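Local coordinates for amide synthase (Vibrio cholerae, PDB 1L5A), which is a nonribosomal peptide synthetase condensation enzyme that forms an amide bond in the biosynthesis of the siderophore vibriobactin, at residues 27-32 and 347-352; 136-141 and 340-345; 178-183 and 306-311; 233-238 and 334-339; 242-247 and 284-289. All coordinates share one frame; numbering follows the deposited sequence.

Contact 1 (27-32 and 347-352)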
# COMPACT_ATOMS: atom_id res chain seq x y z
N LEU A 27 -25.38 28.90 -9.07
CA LEU A 27 -24.93 28.71 -10.44
C LEU A 27 -25.89 29.47 -11.32
O LEU A 27 -27.12 29.36 -11.18
CB LEU A 27 -24.94 27.22 -10.79
CG LEU A 27 -23.98 26.32 -9.99
CD1 LEU A 27 -24.08 24.89 -10.50
CD2 LEU A 27 -22.55 26.84 -10.13
N ARG A 28 -25.35 30.29 -12.21
CA ARG A 28 -26.21 31.04 -13.10
C ARG A 28 -25.86 30.59 -14.48
O ARG A 28 -24.72 30.73 -14.94
CB ARG A 28 -26.00 32.55 -12.96
CG ARG A 28 -27.20 33.37 -13.46
CD ARG A 28 -27.04 34.86 -13.18
NE ARG A 28 -26.03 35.49 -14.04
CZ ARG A 28 -26.28 35.97 -15.25
NH1 ARG A 28 -27.51 35.91 -15.75
NH2 ARG A 28 -25.29 36.51 -15.96
N LEU A 29 -26.85 29.99 -15.14
CA LEU A 29 -26.65 29.49 -16.47
C LEU A 29 -27.37 30.38 -17.45
O LEU A 29 -28.58 30.62 -17.35
CB LEU A 29 -27.17 28.05 -16.56
CG LEU A 29 -26.70 27.13 -15.43
CD1 LEU A 29 -26.97 25.67 -15.85
CD2 LEU A 29 -25.20 27.35 -15.16
N THR A 30 -26.61 30.88 -18.40
CA THR A 30 -27.13 31.75 -19.43
C THR A 30 -27.00 30.97 -20.73
O THR A 30 -25.89 30.63 -21.15
CB THR A 30 -26.31 33.06 -19.46
OG1 THR A 30 -26.52 33.74 -18.22
CG2 THR A 30 -26.73 33.97 -20.61
N GLY A 31 -28.15 30.65 -21.34
CA GLY A 31 -28.13 29.88 -22.58
C GLY A 31 -29.36 29.01 -22.81
O GLY A 31 -30.19 28.85 -21.91
N PRO A 32 -29.50 28.41 -24.00
CA PRO A 32 -30.64 27.55 -24.36
C PRO A 32 -30.61 26.18 -23.67
O PRO A 32 -30.62 25.14 -24.32
CB PRO A 32 -30.48 27.42 -25.87
CG PRO A 32 -28.98 27.27 -25.98
CD PRO A 32 -28.46 28.36 -25.04
N CYS A 347 -23.83 27.04 -22.97
CA CYS A 347 -24.11 27.99 -21.89
C CYS A 347 -22.87 28.54 -21.21
O CYS A 347 -21.78 27.97 -21.28
CB CYS A 347 -25.00 27.36 -20.81
SG CYS A 347 -26.60 26.73 -21.35
N GLN A 348 -23.05 29.68 -20.56
CA GLN A 348 -21.97 30.28 -19.78
C GLN A 348 -22.39 30.03 -18.35
O GLN A 348 -23.57 30.10 -18.02
CB GLN A 348 -21.87 31.79 -20.01
CG GLN A 348 -21.61 32.19 -21.44
CD GLN A 348 -20.59 31.29 -22.12
OE1 GLN A 348 -19.49 31.11 -21.61
NE2 GLN A 348 -20.96 30.73 -23.27
N THR A 349 -21.43 29.72 -17.49
CA THR A 349 -21.72 29.47 -16.09
C THR A 349 -21.05 30.51 -15.21
O THR A 349 -19.84 30.73 -15.27
CB THR A 349 -21.24 28.05 -15.70
OG1 THR A 349 -22.03 27.08 -16.41
CG2 THR A 349 -21.35 27.81 -14.19
N GLU A 350 -21.84 31.17 -14.39
CA GLU A 350 -21.31 32.16 -13.47
C GLU A 350 -21.54 31.54 -12.08
O GLU A 350 -22.68 31.34 -11.65
CB GLU A 350 -22.07 33.49 -13.63
CG GLU A 350 -21.79 34.54 -12.55
CD GLU A 350 -22.68 35.78 -12.71
OE1 GLU A 350 -22.46 36.55 -13.67
OE2 GLU A 350 -23.60 35.98 -11.87
N LEU A 351 -20.45 31.19 -11.42
CA LEU A 351 -20.54 30.58 -10.10
C LEU A 351 -20.36 31.64 -9.03
O LEU A 351 -19.54 32.54 -9.17
CB LEU A 351 -19.45 29.51 -9.96
CG LEU A 351 -19.48 28.54 -8.78
CD1 LEU A 351 -18.59 27.33 -9.11
CD2 LEU A 351 -19.04 29.25 -7.51
N LYS A 352 -21.14 31.56 -7.96
CA LYS A 352 -20.98 32.55 -6.90
C LYS A 352 -21.04 31.90 -5.52
O LYS A 352 -22.01 31.20 -5.18
CB LYS A 352 -22.06 33.64 -7.03
CG LYS A 352 -21.73 34.95 -6.28
CD LYS A 352 -22.93 35.95 -6.26
CE LYS A 352 -22.67 37.20 -5.40
NZ LYS A 352 -23.95 37.76 -4.87
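R28 pairs with E350, and T30 with Q348, as hydrogen-bonded partners of an antiparallel ladder; L27–L351 and L29–T349 are its non-hydrogen-bonded pairs. Each bonded pair exchanges two backbone bonds, R28 N to E350 O at 2.9 Å and E350 N to R28 O at 3.0 Å. On the packed face L27 and L351 lie side by side, L27 CD2 3.8 Å from L351 CG, and L29 CD2 rests 3.4 Å from T349 OG1. Helix 131-150 and the F344 loop close over this side, where T349 OG1 bonds to P342 O. The face of T30, Q348, R28 and E350 is looser and more exposed. Here the arginine bends at NE (chi3 72°), whose weak hydrogen bond to E350 OE2 (3.3 Å) is part of a salt bridge. E117 on the next strand forms a salt bridge with R28 NH1 and a hydrogen bond with T30 OG1. Backbone bonding and the packing of buried L27 and L29 thus hold strand 348-356 at the sheet edge, charge pairing lying on the more exposed face.

Contact 2 (136-141 and 340-345)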
# COMPACT_ATOMS: atom_id res chain seq x y z
N LEU A 136 -17.23 18.38 -6.57
CA LEU A 136 -17.59 17.04 -7.02
C LEU A 136 -19.08 17.05 -7.35
O LEU A 136 -19.50 16.52 -8.37
CB LEU A 136 -17.33 15.98 -5.96
CG LEU A 136 -15.90 15.46 -5.76
CD1 LEU A 136 -15.89 14.44 -4.63
CD2 LEU A 136 -15.38 14.82 -7.05
N PHE A 137 -19.87 17.68 -6.49
CA PHE A 137 -21.31 17.78 -6.72
C PHE A 137 -21.59 18.54 -8.02
O PHE A 137 -22.52 18.22 -8.76
CB PHE A 137 -21.98 18.52 -5.55
CG PHE A 137 -23.32 19.10 -5.88
CD1 PHE A 137 -24.48 18.33 -5.78
CD2 PHE A 137 -23.44 20.43 -6.29
CE1 PHE A 137 -25.75 18.89 -6.08
CE2 PHE A 137 -24.70 21.00 -6.59
CZ PHE A 137 -25.86 20.23 -6.48
N GLU A 138 -20.78 19.55 -8.31
CA GLU A 138 -20.99 20.36 -9.51
C GLU A 138 -20.63 19.61 -10.77
O GLU A 138 -21.37 19.65 -11.74
CB GLU A 138 -20.20 21.68 -9.40
CG GLU A 138 -20.64 22.49 -8.17
CD GLU A 138 -19.81 23.73 -7.92
OE1 GLU A 138 -18.60 23.70 -8.24
OE2 GLU A 138 -20.36 24.71 -7.37
N GLN A 139 -19.50 18.93 -10.75
CA GLN A 139 -19.07 18.18 -11.91
C GLN A 139 -20.06 17.04 -12.21
O GLN A 139 -20.38 16.76 -13.37
CB GLN A 139 -17.65 17.64 -11.68
CG GLN A 139 -16.56 18.72 -11.58
CD GLN A 139 -16.56 19.67 -12.78
OE1 GLN A 139 -16.49 19.23 -13.93
NE2 GLN A 139 -16.65 20.97 -12.51
N ARG A 140 -20.55 16.40 -11.16
CA ARG A 140 -21.51 15.32 -11.34
C ARG A 140 -22.79 15.92 -11.99
O ARG A 140 -23.35 15.35 -12.92
CB ARG A 140 -21.83 14.69 -9.99
CG ARG A 140 -22.61 13.39 -10.08
CD ARG A 140 -21.96 12.44 -11.06
NE ARG A 140 -22.70 11.18 -11.13
CZ ARG A 140 -22.61 10.31 -12.14
NH1 ARG A 140 -21.82 10.54 -13.17
NH2 ARG A 140 -23.35 9.21 -12.11
N LEU A 141 -23.23 17.07 -11.51
CA LEU A 141 -24.42 17.68 -12.07
C LEU A 141 -24.18 17.86 -13.56
O LEU A 141 -25.04 17.57 -14.40
CB LEU A 141 -24.70 19.02 -11.42
CG LEU A 141 -25.75 19.87 -12.12
CD1 LEU A 141 -27.14 19.22 -11.97
CD2 LEU A 141 -25.74 21.27 -11.50
N GLU A 340 -12.65 24.70 -12.24
CA GLU A 340 -13.51 25.52 -13.08
C GLU A 340 -14.97 25.31 -12.70
O GLU A 340 -15.31 24.28 -12.12
CB GLU A 340 -13.38 25.13 -14.56
CG GLU A 340 -11.96 25.00 -15.08
CD GLU A 340 -11.91 24.43 -16.49
OE1 GLU A 340 -12.39 25.11 -17.43
OE2 GLU A 340 -11.41 23.30 -16.66
N SER A 341 -15.82 26.27 -13.02
CA SER A 341 -17.23 26.11 -12.72
C SER A 341 -17.77 24.99 -13.64
O SER A 341 -17.21 24.73 -14.72
CB SER A 341 -17.96 27.43 -12.95
OG SER A 341 -17.83 27.85 -14.29
N PRO A 342 -18.84 24.31 -13.23
CA PRO A 342 -19.38 23.23 -14.08
C PRO A 342 -19.89 23.71 -15.44
O PRO A 342 -20.50 24.77 -15.55
CB PRO A 342 -20.50 22.65 -13.21
CG PRO A 342 -21.02 23.88 -12.49
CD PRO A 342 -19.75 24.62 -12.11
N HIS A 343 -19.64 22.93 -16.49
CA HIS A 343 -20.10 23.32 -17.82
C HIS A 343 -21.42 22.69 -18.30
O HIS A 343 -21.78 21.58 -17.90
CB HIS A 343 -19.00 23.04 -18.86
CG HIS A 343 -19.42 23.34 -20.27
ND1 HIS A 343 -20.02 22.41 -21.09
CD2 HIS A 343 -19.39 24.50 -20.98
CE1 HIS A 343 -20.35 22.97 -22.24
NE2 HIS A 343 -19.97 24.24 -22.20
N PHE A 344 -22.14 23.41 -19.15
CA PHE A 344 -23.40 22.94 -19.72
C PHE A 344 -23.47 23.40 -21.19
O PHE A 344 -23.39 24.60 -21.48
CB PHE A 344 -24.60 23.49 -18.97
CG PHE A 344 -24.62 23.14 -17.52
CD1 PHE A 344 -23.85 23.86 -16.60
CD2 PHE A 344 -25.38 22.06 -17.06
CE1 PHE A 344 -23.83 23.51 -15.25
CE2 PHE A 344 -25.37 21.69 -15.71
CZ PHE A 344 -24.60 22.42 -14.80
N ALA A 345 -23.62 22.43 -22.09
CA ALA A 345 -23.70 22.70 -23.53
C ALA A 345 -24.37 24.02 -23.89
O ALA A 345 -25.47 24.33 -23.43
CB ALA A 345 -24.43 21.57 -24.23
O HOH W 1 -17.13 22.47 -10.43
O HOH W 2 -17.71 20.76 -16.21
O HOH W 3 -15.83 22.33 -15.13
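Q139 and P342 bring the backbones closest, their CA atoms 5.5 Å apart, where helix 136-141 passes the irregular segment 340-345. P342 leans on the helix with its ring: CB sits 3.5 Å from E138 O, and CG lies 3.9 Å from CB of E138. Further along, L141 CD2 meets the rim of the F344 ring 3.7 Å from CZ; the leucine's CG is anti to its backbone N (chi1 168°) and lies in the plane of that ring. Helix 131-150 starts where the HHxxxDG signature of condensation domains ends, and the loop crosses it on its way from strand 333-337 of one sheet to strand 348-356 of the other. Water carries the polar part. Q139, bent at chi2 (-54°), donates through NE2 to a water 2.6 Å away that in turn donates to E138 OE1 and E340 O, and to a second water bound to S341 O. A third water links Q139 OE1, at 3.0 Å, to H343 N. E138 OE2 is engaged separately by H25 ND1.

Contact 3 (178-183 and 306-311)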
# COMPACT_ATOMS: atom_id res chain seq x y z
N TRP A 178 -0.56 4.75 13.21
CA TRP A 178 0.50 4.96 14.17
C TRP A 178 1.77 5.58 13.60
O TRP A 178 2.46 6.33 14.29
CB TRP A 178 0.77 3.70 14.97
CG TRP A 178 0.03 3.85 16.25
CD1 TRP A 178 0.32 4.73 17.26
CD2 TRP A 178 -1.23 3.28 16.58
NE1 TRP A 178 -0.68 4.75 18.20
CE2 TRP A 178 -1.65 3.86 17.81
CE3 TRP A 178 -2.05 2.34 15.97
CZ2 TRP A 178 -2.85 3.53 18.44
CZ3 TRP A 178 -3.25 2.00 16.59
CH2 TRP A 178 -3.64 2.60 17.81
N GLN A 179 2.06 5.31 12.34
CA GLN A 179 3.22 5.94 11.73
C GLN A 179 2.88 7.43 11.62
O GLN A 179 3.74 8.29 11.81
CB GLN A 179 3.48 5.40 10.34
CG GLN A 179 3.98 3.98 10.32
CD GLN A 179 3.81 3.34 8.96
OE1 GLN A 179 4.00 3.99 7.92
NE2 GLN A 179 3.45 2.06 8.96
N ASP A 180 1.63 7.73 11.30
CA ASP A 180 1.22 9.12 11.15
C ASP A 180 1.36 9.85 12.49
O ASP A 180 2.02 10.89 12.55
CB ASP A 180 -0.21 9.22 10.60
CG ASP A 180 -0.28 8.90 9.09
OD1 ASP A 180 0.76 8.98 8.40
OD2 ASP A 180 -1.39 8.58 8.61
N LYS A 181 0.76 9.32 13.55
CA LYS A 181 0.88 9.96 14.86
C LYS A 181 2.35 10.20 15.15
O LYS A 181 2.75 11.29 15.57
CB LYS A 181 0.30 9.06 15.94
CG LYS A 181 0.60 9.54 17.34
CD LYS A 181 -0.19 8.75 18.35
CE LYS A 181 0.10 9.20 19.76
NZ LYS A 181 -0.87 8.59 20.71
N GLN A 182 3.16 9.17 14.92
CA GLN A 182 4.60 9.23 15.13
C GLN A 182 5.17 10.46 14.43
O GLN A 182 5.84 11.29 15.04
CB GLN A 182 5.25 7.97 14.56
CG GLN A 182 6.73 7.84 14.84
CD GLN A 182 7.02 7.55 16.31
OE1 GLN A 182 6.40 8.14 17.20
NE2 GLN A 182 7.98 6.65 16.56
N PHE A 183 4.87 10.59 13.14
CA PHE A 183 5.36 11.68 12.34
C PHE A 183 4.98 13.09 12.80
O PHE A 183 5.85 13.98 12.83
CB PHE A 183 4.94 11.48 10.88
CG PHE A 183 5.15 12.69 10.01
CD1 PHE A 183 6.35 12.87 9.34
CD2 PHE A 183 4.16 13.68 9.91
CE1 PHE A 183 6.56 14.02 8.57
CE2 PHE A 183 4.37 14.82 9.15
CZ PHE A 183 5.57 14.99 8.47
N TYR A 306 1.10 15.74 3.07
CA TYR A 306 0.04 14.95 2.45
C TYR A 306 0.13 13.46 2.80
O TYR A 306 -0.89 12.82 3.04
CB TYR A 306 0.10 15.12 0.92
CG TYR A 306 -0.04 16.55 0.46
CD1 TYR A 306 0.43 16.93 -0.81
CD2 TYR A 306 -0.70 17.51 1.24
CE1 TYR A 306 0.24 18.23 -1.29
CE2 TYR A 306 -0.90 18.81 0.76
CZ TYR A 306 -0.43 19.16 -0.51
OH TYR A 306 -0.64 20.43 -1.00
N LEU A 307 1.34 12.91 2.83
CA LEU A 307 1.52 11.50 3.15
C LEU A 307 1.05 11.11 4.56
O LEU A 307 0.61 9.99 4.78
CB LEU A 307 2.99 11.09 2.95
CG LEU A 307 3.43 11.12 1.47
CD1 LEU A 307 4.93 11.21 1.37
CD2 LEU A 307 2.90 9.88 0.75
N HIS A 308 1.14 12.04 5.50
CA HIS A 308 0.70 11.75 6.86
C HIS A 308 -0.58 12.53 7.12
O HIS A 308 -1.10 12.54 8.25
CB HIS A 308 1.79 12.13 7.87
CG HIS A 308 3.11 11.47 7.62
ND1 HIS A 308 4.05 11.99 6.74
CD2 HIS A 308 3.63 10.30 8.07
CE1 HIS A 308 5.07 11.16 6.66
NE2 HIS A 308 4.84 10.13 7.46
N GLY A 309 -1.10 13.14 6.05
CA GLY A 309 -2.29 13.96 6.09
C GLY A 309 -3.65 13.43 6.52
O GLY A 309 -4.55 14.21 6.82
N ARG A 310 -3.82 12.12 6.56
CA ARG A 310 -5.10 11.53 6.92
C ARG A 310 -5.27 11.52 8.43
O ARG A 310 -6.37 11.22 8.94
CB ARG A 310 -5.19 10.11 6.35
CG ARG A 310 -6.52 9.43 6.55
CD ARG A 310 -6.68 8.24 5.62
NE ARG A 310 -8.07 7.78 5.60
CZ ARG A 310 -8.62 7.09 4.60
NH1 ARG A 310 -7.89 6.76 3.54
NH2 ARG A 310 -9.88 6.72 4.67
N TYR A 311 -4.19 11.84 9.15
CA TYR A 311 -4.25 11.89 10.62
C TYR A 311 -4.92 13.24 10.95
O TYR A 311 -4.44 14.30 10.56
CB TYR A 311 -2.83 11.80 11.22
CG TYR A 311 -2.77 11.36 12.68
CD1 TYR A 311 -3.01 10.03 13.04
CD2 TYR A 311 -2.50 12.28 13.69
CE1 TYR A 311 -2.97 9.63 14.38
CE2 TYR A 311 -2.47 11.90 15.02
CZ TYR A 311 -2.70 10.58 15.37
OH TYR A 311 -2.69 10.23 16.70
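D180 and H308 mark the closest backbone approach, CA to CA 5.1 Å, where helix 178-183 passes the end of helix 291-307 and the type I turn that runs from H308 to Y311. The imidazole of H308 forms an offset stack with the F183 ring: the centroids are 3.6 Å apart, the planes only 5° from parallel, and H308 ND1 lies over the centre of the phenyl face. F183 CB also sits over the imidazole, a CH-pi contact 3.7 Å from its centroid. F183 has CG anti to the backbone N (chi1 168°), and ND1 of H308 is tied back to S304 O, which would help fix the rotation of the imidazole. The turn following helix 291-307 thus docks on helix 175-189 by stacking and van der Waals contact, while H308 O accepts from W184 NE1 further along that helix. D180 fits between the two aromatic residues of the turn, its CB 3.7 Å from Y311 CB and its OD1 3.2 Å from H308 CA. OD1 pairs with R176 in a salt bridge and OD2 is hydrogen-bonded to Y171 OH of helix 161-172. K181 lies across the Y311 ring, with CA above one face towards the rim and CB 3.3 Å from the phenolic OH, which is hydrogen-bonded to D319. Nearby, W178 packs against R303 of a second subunit.

Contact 4 (233-238 and 334-339)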
# COMPACT_ATOMS: atom_id res chain seq x y z
N GLY A 233 3.43 20.75 -8.85
CA GLY A 233 2.36 21.43 -9.55
C GLY A 233 2.33 22.89 -9.12
O GLY A 233 2.88 23.23 -8.06
N TRP A 234 1.69 23.76 -9.89
CA TRP A 234 1.65 25.17 -9.51
C TRP A 234 1.01 25.43 -8.15
O TRP A 234 1.44 26.33 -7.43
CB TRP A 234 0.99 26.03 -10.58
CG TRP A 234 -0.38 25.68 -10.92
CD1 TRP A 234 -0.79 24.80 -11.87
CD2 TRP A 234 -1.56 26.26 -10.37
NE1 TRP A 234 -2.15 24.80 -11.96
CE2 TRP A 234 -2.66 25.69 -11.05
CE3 TRP A 234 -1.80 27.21 -9.37
CZ2 TRP A 234 -3.98 26.04 -10.77
CZ3 TRP A 234 -3.11 27.56 -9.09
CH2 TRP A 234 -4.19 26.98 -9.79
N PRO A 235 -0.03 24.66 -7.78
CA PRO A 235 -0.61 24.93 -6.46
C PRO A 235 0.46 24.78 -5.35
O PRO A 235 0.68 25.69 -4.55
CB PRO A 235 -1.72 23.89 -6.35
CG PRO A 235 -2.17 23.75 -7.78
CD PRO A 235 -0.86 23.71 -8.54
N ASP A 236 1.13 23.63 -5.31
CA ASP A 236 2.18 23.39 -4.32
C ASP A 236 3.29 24.44 -4.46
O ASP A 236 3.95 24.79 -3.47
CB ASP A 236 2.82 22.01 -4.52
CG ASP A 236 2.09 20.91 -3.78
OD1 ASP A 236 1.14 21.21 -3.02
OD2 ASP A 236 2.49 19.73 -3.95
N ALA A 237 3.49 24.93 -5.68
CA ALA A 237 4.52 25.93 -5.94
C ALA A 237 4.16 27.26 -5.28
O ALA A 237 5.02 27.90 -4.68
CB ALA A 237 4.70 26.13 -7.45
N LEU A 238 2.89 27.65 -5.40
CA LEU A 238 2.42 28.89 -4.81
C LEU A 238 2.53 28.80 -3.29
O LEU A 238 2.80 29.79 -2.62
CB LEU A 238 0.97 29.18 -5.20
CG LEU A 238 0.67 29.54 -6.66
CD1 LEU A 238 -0.78 29.95 -6.80
CD2 LEU A 238 1.57 30.68 -7.11
N ILE A 334 -3.32 29.31 3.73
CA ILE A 334 -3.34 29.45 2.28
C ILE A 334 -4.30 28.44 1.64
O ILE A 334 -4.43 27.30 2.08
CB ILE A 334 -1.90 29.35 1.68
CG1 ILE A 334 -1.95 29.63 0.18
CG2 ILE A 334 -1.31 27.99 1.94
CD1 ILE A 334 -0.60 29.82 -0.43
N ASN A 335 -5.02 28.89 0.62
CA ASN A 335 -6.02 28.07 -0.07
C ASN A 335 -5.80 28.26 -1.55
O ASN A 335 -5.60 29.39 -2.01
CB ASN A 335 -7.43 28.60 0.22
CG ASN A 335 -8.28 27.63 1.01
OD1 ASN A 335 -8.48 26.49 0.59
ND2 ASN A 335 -8.79 28.08 2.15
N ILE A 336 -5.85 27.17 -2.29
CA ILE A 336 -5.72 27.27 -3.74
C ILE A 336 -7.04 26.77 -4.31
O ILE A 336 -7.45 25.65 -4.02
CB ILE A 336 -4.60 26.40 -4.29
CG1 ILE A 336 -3.24 26.78 -3.66
CG2 ILE A 336 -4.59 26.55 -5.79
CD1 ILE A 336 -2.75 28.20 -3.98
N LEU A 337 -7.71 27.60 -5.09
CA LEU A 337 -8.99 27.22 -5.69
C LEU A 337 -8.79 27.16 -7.20
O LEU A 337 -9.01 28.16 -7.90
CB LEU A 337 -10.05 28.24 -5.30
CG LEU A 337 -10.13 28.33 -3.78
CD1 LEU A 337 -11.28 29.23 -3.39
CD2 LEU A 337 -10.29 26.93 -3.17
N PRO A 338 -8.41 25.98 -7.72
CA PRO A 338 -8.14 25.68 -9.13
C PRO A 338 -9.25 25.21 -10.04
O PRO A 338 -9.15 25.34 -11.26
CB PRO A 338 -7.06 24.61 -9.01
CG PRO A 338 -7.62 23.75 -7.89
CD PRO A 338 -8.18 24.78 -6.89
N PHE A 339 -10.30 24.65 -9.46
CA PHE A 339 -11.41 24.10 -10.24
C PHE A 339 -12.32 25.06 -11.00
O PHE A 339 -12.72 26.10 -10.48
CB PHE A 339 -12.24 23.23 -9.31
CG PHE A 339 -11.43 22.17 -8.63
CD1 PHE A 339 -11.53 21.97 -7.25
CD2 PHE A 339 -10.59 21.33 -9.37
CE1 PHE A 339 -10.82 20.96 -6.63
CE2 PHE A 339 -9.87 20.32 -8.76
CZ PHE A 339 -9.98 20.13 -7.38
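W234 and I336 cross obliquely, the far corner of the indole, CZ3, lying 3.8 Å from CG2 of the isoleucine. P338 meets the neighbouring part of the same six-membered ring, its CB 3.8 Å from CH2. A chi1 of 59° sets W234 CG between the backbone N and the carbonyl carbon, and from there the ring extends to both residues. I336 divides its branches: CG2, anti to the backbone N, also touches P235 CB at 4.0 Å, whereas CD1 on the other branch lies 3.9 Å from L238 CD1. That leucine methyl lies in the plane of the indole at its edge, so W234, L238 and I336 form one apolar cluster. The first turn, helix 234-238, packs on strand 334-337, their axes 9.1 Å apart at closest approach and at 157°. F366 of the adjoining strand 362-368 touches both I336 and L238, and L223 of helix 217-229 backs W234 and L238 from the helical layer.

Contact 5 (242-247 and 284-289)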
# COMPACT_ATOMS: atom_id res chain seq x y z
N CYS A 242 4.52 31.38 -1.40
CA CYS A 242 3.84 32.10 -0.34
C CYS A 242 4.65 32.02 0.94
O CYS A 242 4.76 33.00 1.67
CB CYS A 242 2.44 31.54 -0.11
SG CYS A 242 1.61 32.27 1.31
N ALA A 243 5.22 30.86 1.23
CA ALA A 243 6.02 30.72 2.45
C ALA A 243 7.30 31.56 2.36
O ALA A 243 7.76 32.12 3.35
CB ALA A 243 6.36 29.28 2.71
N LEU A 244 7.88 31.62 1.17
CA LEU A 244 9.10 32.40 0.96
C LEU A 244 8.76 33.85 1.30
O LEU A 244 9.47 34.53 2.05
CB LEU A 244 9.56 32.32 -0.50
CG LEU A 244 10.83 33.09 -0.87
CD1 LEU A 244 11.98 32.67 0.05
CD2 LEU A 244 11.19 32.83 -2.33
N TYR A 245 7.64 34.31 0.74
CA TYR A 245 7.13 35.66 0.93
C TYR A 245 6.96 36.02 2.40
O TYR A 245 7.30 37.11 2.83
CB TYR A 245 5.80 35.81 0.20
CG TYR A 245 4.96 36.95 0.69
CD1 TYR A 245 5.30 38.27 0.41
CD2 TYR A 245 3.83 36.71 1.46
CE1 TYR A 245 4.53 39.33 0.90
CE2 TYR A 245 3.06 37.75 1.96
CZ TYR A 245 3.41 39.06 1.67
OH TYR A 245 2.65 40.08 2.17
N LEU A 246 6.41 35.09 3.17
CA LEU A 246 6.18 35.30 4.58
C LEU A 246 7.49 35.36 5.35
O LEU A 246 7.50 35.67 6.54
CB LEU A 246 5.30 34.18 5.15
CG LEU A 246 3.87 34.04 4.60
CD1 LEU A 246 3.22 32.78 5.16
CD2 LEU A 246 3.04 35.28 4.94
N GLU A 247 8.59 35.07 4.68
CA GLU A 247 9.89 35.11 5.35
C GLU A 247 10.20 36.55 5.73
O GLU A 247 10.72 36.82 6.81
CB GLU A 247 10.99 34.56 4.44
CG GLU A 247 12.28 34.23 5.18
CD GLU A 247 12.15 33.01 6.08
OE1 GLU A 247 11.10 32.86 6.75
OE2 GLU A 247 13.10 32.21 6.12
N LEU A 284 10.41 26.79 5.61
CA LEU A 284 11.85 26.66 5.53
C LEU A 284 12.49 28.06 5.49
O LEU A 284 11.89 29.02 4.99
CB LEU A 284 12.23 25.92 4.25
CG LEU A 284 12.29 24.39 4.22
CD1 LEU A 284 11.03 23.78 4.82
CD2 LEU A 284 12.49 23.95 2.76
N SER A 285 13.70 28.16 6.02
CA SER A 285 14.43 29.42 6.02
C SER A 285 14.90 29.76 4.60
O SER A 285 15.13 28.87 3.79
CB SER A 285 15.65 29.32 6.93
OG SER A 285 16.45 30.48 6.80
N ALA A 286 15.02 31.05 4.31
CA ALA A 286 15.47 31.48 2.99
C ALA A 286 16.98 31.73 3.00
O ALA A 286 17.61 31.90 1.95
CB ALA A 286 14.74 32.75 2.57
N GLN A 287 17.56 31.74 4.20
CA GLN A 287 18.99 31.98 4.38
C GLN A 287 19.84 30.78 3.95
O GLN A 287 19.53 29.64 4.28
CB GLN A 287 19.28 32.32 5.84
N GLN A 288 20.90 31.06 3.19
CA GLN A 288 21.81 30.02 2.72
C GLN A 288 21.15 28.99 1.81
O GLN A 288 21.29 27.79 2.03
CB GLN A 288 22.46 29.27 3.90
CG GLN A 288 23.88 29.71 4.24
CD GLN A 288 23.92 30.71 5.37
OE1 GLN A 288 23.48 31.85 5.22
NE2 GLN A 288 24.44 30.29 6.51
N THR A 289 20.44 29.45 0.79
CA THR A 289 19.78 28.53 -0.11
C THR A 289 19.36 29.27 -1.34
O THR A 289 19.11 30.47 -1.31
CB THR A 289 18.49 27.94 0.49
OG1 THR A 289 18.76 27.38 1.77
CG2 THR A 289 17.93 26.86 -0.43
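With CG anti to its backbone N (chi1 -165°) and the chain bent at CD (chi2 71°), E247 extends from the helix to A286 in the loop. Its OE2 accepts a hydrogen bond from the backbone N of A286 at 2.9 Å. The bond is not straight, the angle at the hydrogen being 134°, and the donor comes from the anti side of the carboxylate, somewhat out of its plane. The other oxygen, OE1, forms a salt bridge with R283 just before the loop, so one carboxylate grips the chain at both a side chain and a backbone amide. The loop itself is shaped by an ST turn, in which S285 OG accepts from Q287 N at 3.1 Å; it connects strand 277-282 with helix 291-307 and lies against helix 234-249. Beside the polar contact runs a small apolar one, in which A286 CB lies 3.7 Å from L244 CD1 and 3.9 Å from E247 CG. A423, near the C-terminal end of the model, touches both L244 and A286, while Y294 of helix 291-307 packs on L244 and hydrogen-bonds through its OH to L284 O.

How the contacts relate
From the N terminus, strand 22-30 opens the longest span, which contact 1 closes 315 residues later at strand 348-356. Contact 2 lies within that span, running from helix 131-150 to the linker 340-345, and in turn encloses contacts 3 and 4. These two cross, their segments alternating along the chain, and meet where Y306 OH approaches D236 OD1, a probable hydrogen bond. Contact 5 is innermost, enclosed by both, and shares helix 234-249 with contact 4. The chain then leaves strand 333-337 of the four-stranded sheet, passes contact 2 and joins the five-stranded sheet at contact 1, tying the two sheets together. Contacts 1 and 5 have centres about 41 Å apart.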